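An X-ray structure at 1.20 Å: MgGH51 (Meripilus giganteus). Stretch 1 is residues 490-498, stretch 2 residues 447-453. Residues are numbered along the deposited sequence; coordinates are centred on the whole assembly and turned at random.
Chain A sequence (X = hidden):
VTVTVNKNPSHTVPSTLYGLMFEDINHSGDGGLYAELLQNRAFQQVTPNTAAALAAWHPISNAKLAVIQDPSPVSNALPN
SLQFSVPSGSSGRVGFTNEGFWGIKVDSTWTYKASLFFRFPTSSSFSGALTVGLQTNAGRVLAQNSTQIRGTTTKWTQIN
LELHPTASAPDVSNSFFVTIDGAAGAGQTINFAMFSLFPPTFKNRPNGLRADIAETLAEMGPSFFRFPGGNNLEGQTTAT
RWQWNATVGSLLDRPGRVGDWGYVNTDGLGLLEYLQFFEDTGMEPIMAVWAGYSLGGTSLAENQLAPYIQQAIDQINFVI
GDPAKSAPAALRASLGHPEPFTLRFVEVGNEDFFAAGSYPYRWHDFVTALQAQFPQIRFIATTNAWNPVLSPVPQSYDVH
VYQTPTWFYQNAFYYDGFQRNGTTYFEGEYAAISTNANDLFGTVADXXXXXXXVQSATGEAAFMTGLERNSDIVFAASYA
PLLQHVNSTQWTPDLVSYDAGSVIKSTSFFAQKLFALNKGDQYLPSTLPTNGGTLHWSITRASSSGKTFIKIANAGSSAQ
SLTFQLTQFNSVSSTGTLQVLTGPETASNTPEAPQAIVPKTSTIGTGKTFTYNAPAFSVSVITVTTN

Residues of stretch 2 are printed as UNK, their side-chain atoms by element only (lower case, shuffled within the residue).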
# COMPACT_ATOMS: atom_id res chain seq x y z
N GLN A 490 0.61 -6.81 11.75
CA GLN A 490 -0.60 -7.62 11.96
C GLN A 490 -0.72 -8.84 11.02
O GLN A 490 -1.51 -9.70 11.30
CB GLN A 490 -1.86 -6.78 11.90
CG GLN A 490 -1.88 -5.61 12.88
CD GLN A 490 -1.06 -4.40 12.49
OE1 GLN A 490 -1.21 -3.97 11.35
NE2 GLN A 490 -0.25 -3.88 13.43
N TRP A 491 0.11 -8.89 10.00
CA TRP A 491 0.05 -9.99 9.01
C TRP A 491 1.43 -10.18 8.39
O TRP A 491 2.05 -9.15 8.07
CB TRP A 491 -0.95 -9.68 7.92
CG TRP A 491 -1.16 -10.73 6.88
CD1 TRP A 491 -0.35 -11.07 5.85
CD2 TRP A 491 -2.27 -11.65 6.80
NE1 TRP A 491 -0.89 -12.05 5.08
CE2 TRP A 491 -2.08 -12.44 5.65
CE3 TRP A 491 -3.35 -11.95 7.63
CZ2 TRP A 491 -2.99 -13.43 5.25
CZ3 TRP A 491 -4.28 -12.92 7.26
CH2 TRP A 491 -4.05 -13.65 6.09
N THR A 492 1.88 -11.41 8.22
CA THR A 492 3.08 -11.74 7.44
C THR A 492 2.70 -12.89 6.53
O THR A 492 1.77 -13.64 6.79
CB THR A 492 4.24 -12.14 8.35
OG1 THR A 492 3.96 -13.40 9.00
CG2 THR A 492 4.54 -11.09 9.40
N PRO A 493 3.51 -13.17 5.50
CA PRO A 493 4.58 -12.32 4.99
C PRO A 493 4.05 -11.17 4.13
O PRO A 493 2.91 -11.18 3.68
CB PRO A 493 5.38 -13.31 4.12
CG PRO A 493 4.32 -14.20 3.53
CD PRO A 493 3.31 -14.34 4.66
N ASP A 494 4.90 -10.18 3.93
CA ASP A 494 4.58 -8.96 3.18
C ASP A 494 5.60 -8.68 2.09
O ASP A 494 6.77 -9.07 2.25
CB ASP A 494 4.47 -7.79 4.17
CG ASP A 494 3.49 -8.10 5.27
OD1 ASP A 494 2.29 -8.12 5.02
OD2 ASP A 494 4.01 -8.39 6.44
N LEU A 495 5.20 -7.98 1.03
CA LEU A 495 6.10 -7.82 -0.11
C LEU A 495 7.33 -6.93 0.16
O LEU A 495 8.43 -7.26 -0.29
CB LEU A 495 5.32 -7.30 -1.34
CG LEU A 495 6.01 -7.57 -2.66
CD1 LEU A 495 5.97 -9.05 -3.01
CD2 LEU A 495 5.36 -6.78 -3.78
N VAL A 496 7.10 -5.81 0.82
CA VAL A 496 8.14 -4.82 1.12
C VAL A 496 8.02 -4.44 2.57
O VAL A 496 6.93 -4.09 3.02
CB VAL A 496 7.97 -3.61 0.19
CG1 VAL A 496 8.97 -2.49 0.55
CG2 VAL A 496 8.12 -4.00 -1.27
N SER A 497 9.15 -4.47 3.30
CA SER A 497 9.15 -4.14 4.72
C SER A 497 10.01 -2.92 4.96
O SER A 497 10.81 -2.56 4.11
CB SER A 497 9.62 -5.35 5.55
OG SER A 497 8.86 -6.50 5.24
N TYR A 498 9.86 -2.29 6.12
CA TYR A 498 10.66 -1.09 6.42
C TYR A 498 10.57 -0.81 7.90
O TYR A 498 9.67 -1.27 8.61
CB TYR A 498 10.15 0.14 5.63
CG TYR A 498 8.65 0.31 5.73
CD1 TYR A 498 8.05 1.02 6.75
CD2 TYR A 498 7.82 -0.35 4.84
CE1 TYR A 498 6.67 1.08 6.87
CE2 TYR A 498 6.45 -0.33 5.00
CZ TYR A 498 5.87 0.38 6.00
OH TYR A 498 4.50 0.35 6.12
N UNK A 447 4.83 -22.71 11.34
CA UNK A 447 5.11 -22.75 9.89
C UNK A 447 4.81 -21.44 9.15
O UNK A 447 5.18 -21.34 7.96
N UNK A 448 4.25 -20.43 9.81
CA UNK A 448 4.01 -19.14 9.14
C UNK A 448 5.31 -18.47 8.78
O UNK A 448 6.30 -18.47 9.54
n UNK A 448 -0.64 -15.95 9.92
c UNK A 448 3.22 -18.24 10.08
c UNK A 448 2.71 -16.95 9.49
c UNK A 448 1.54 -17.17 8.57
n UNK A 448 -0.70 -14.26 8.36
c UNK A 448 -0.14 -15.38 8.83
n UNK A 448 0.87 -15.93 8.17
N UNK A 449 5.34 -17.86 7.58
CA UNK A 449 6.56 -17.15 7.15
C UNK A 449 6.56 -15.75 7.74
O UNK A 449 5.62 -14.96 7.49
c UNK A 449 7.75 -19.40 5.49
c UNK A 449 6.77 -18.32 3.44
c UNK A 449 6.68 -18.46 4.92
c UNK A 449 6.59 -17.11 5.63
N UNK A 450 7.60 -15.40 8.49
CA UNK A 450 7.79 -14.04 9.00
C UNK A 450 8.08 -13.05 7.85
O UNK A 450 7.68 -11.90 7.95
c UNK A 450 8.89 -14.01 10.00
N UNK A 451 8.81 -13.53 6.83
CA UNK A 451 9.15 -12.78 5.62
C UNK A 451 9.08 -13.77 4.47
O UNK A 451 9.25 -14.98 4.66
c UNK A 451 10.45 -8.89 7.53
c UNK A 451 11.32 -11.48 8.01
c UNK A 451 11.44 -10.52 9.01
c UNK A 451 10.77 -11.17 6.79
c UNK A 451 10.59 -12.22 5.73
c UNK A 451 11.04 -9.21 8.73
c UNK A 451 10.36 -9.87 6.55
N UNK A 452 8.86 -13.29 3.25
CA UNK A 452 8.93 -14.18 2.09
C UNK A 452 10.29 -14.89 2.08
O UNK A 452 11.31 -14.34 2.52
c UNK A 452 8.77 -13.23 0.90
c UNK A 452 8.57 -11.89 2.88
c UNK A 452 7.99 -12.04 1.46
N UNK A 453 10.31 -16.09 1.54
CA UNK A 453 11.52 -16.90 1.40
C UNK A 453 11.78 -17.17 -0.08
O UNK A 453 10.99 -16.86 -0.98
c UNK A 453 11.15 -18.00 3.68
c UNK A 453 11.37 -18.23 2.18
o UNK A 453 10.27 -18.92 1.58
O HOH W 1 6.94 -10.05 5.97

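Position 447 has a backbone and no side-chain atoms at all, so it is Gly447. Its phi of 103° and psi of -5° explain the choice, because at these angles a CB would be jammed against the carbonyl O of the residue before. Nothing of stretch 1 lies near it; the backbone alone calls for glycine.

Position 448 carries seven side-chain atoms: three carbons, a nitrogen, then a carbon bearing two more nitrogens. That planar terminus reaches the backbone of Thr492 and lies over a face of the Trp491 ring. The residue is Arg448. Its NE donates to Thr492 O at 2.8 Å, and its NH2 adds a weak hydrogen bond to the same Thr492 O at 3.0 Å. The guanidinium carbon, Arg448 CZ, sits 4.7 Å from the centroid of the six-membered ring of Trp491, 8° off the ring normal, a cation-pi arrangement. Arginine suits the place because its long chain, whose CA-to-CB bond points sideways, can carry a charged group with several N-H donors across to both partners.

Position 449 shows four carbons, forked at the second, with no polar atom. Its CB lies 4.2 Å from Pro493 CG. This is Leu449, an apolar side chain beside the proline ring. Its backbone takes part too: Thr492 OG1 donates a hydrogen bond to Leu449 O at 2.7 Å. The same Leu449 O is 3.4 Å from Pro493 N, but that nitrogen has no hydrogen to share.

Position 450 has a single side-chain carbon, its CB, which points away from stretch 1, so the contact falls to the carbonyl, whose O lies 3.5 Å from Thr492 CB. One carbon marks Ala450, and with the backbone making the contact a one-carbon side chain is enough on this side. A water donates to Ala450 O at 2.8 Å and accepts from Asp494 N at 2.9 Å, bridging the two backbones.

Position 451 has one carbon followed by a ring of six carbons and no oxygen, and the edge of that ring meets Ser497 OG. It is Phe451 rather than tyrosine. Its CA-to-CB bond points away, yet the reach of the ring brings Phe451 CE1 to 3.7 Å from Ser497 OG.

At position 452, three carbons close a ring onto the backbone N and lie against Pro493 and the carbonyl O of Asp494, which identifies Pro452. Its CD packs 3.7 Å from Pro493 CB, and its CG lies 3.3 Å from Asp494 O. The compact ring offers an apolar surface to another proline.

Position 453 bears one carbon carrying an oxygen and a second carbon: Thr453. It makes no contact with stretch 1. As the N-cap before a helix, its side chain caps a backbone N just past the stretch, a role suited to a short hydroxyl side chain.

The contact thus combines polar anchoring with apolar packing. Around Thr492, hydrogen bonds use its carbonyl and hydroxyl, while the guanidinium of Arg448 also points an edge at the face of the Trp491 ring. Pro493, preceded by a cis peptide bond, packs against Leu449 and Pro452, and the water links Ala450 to Asp494. Together the two stretches bury 437 Å², summed over both sides.

Stretch 2 447-453: GRLAFPT
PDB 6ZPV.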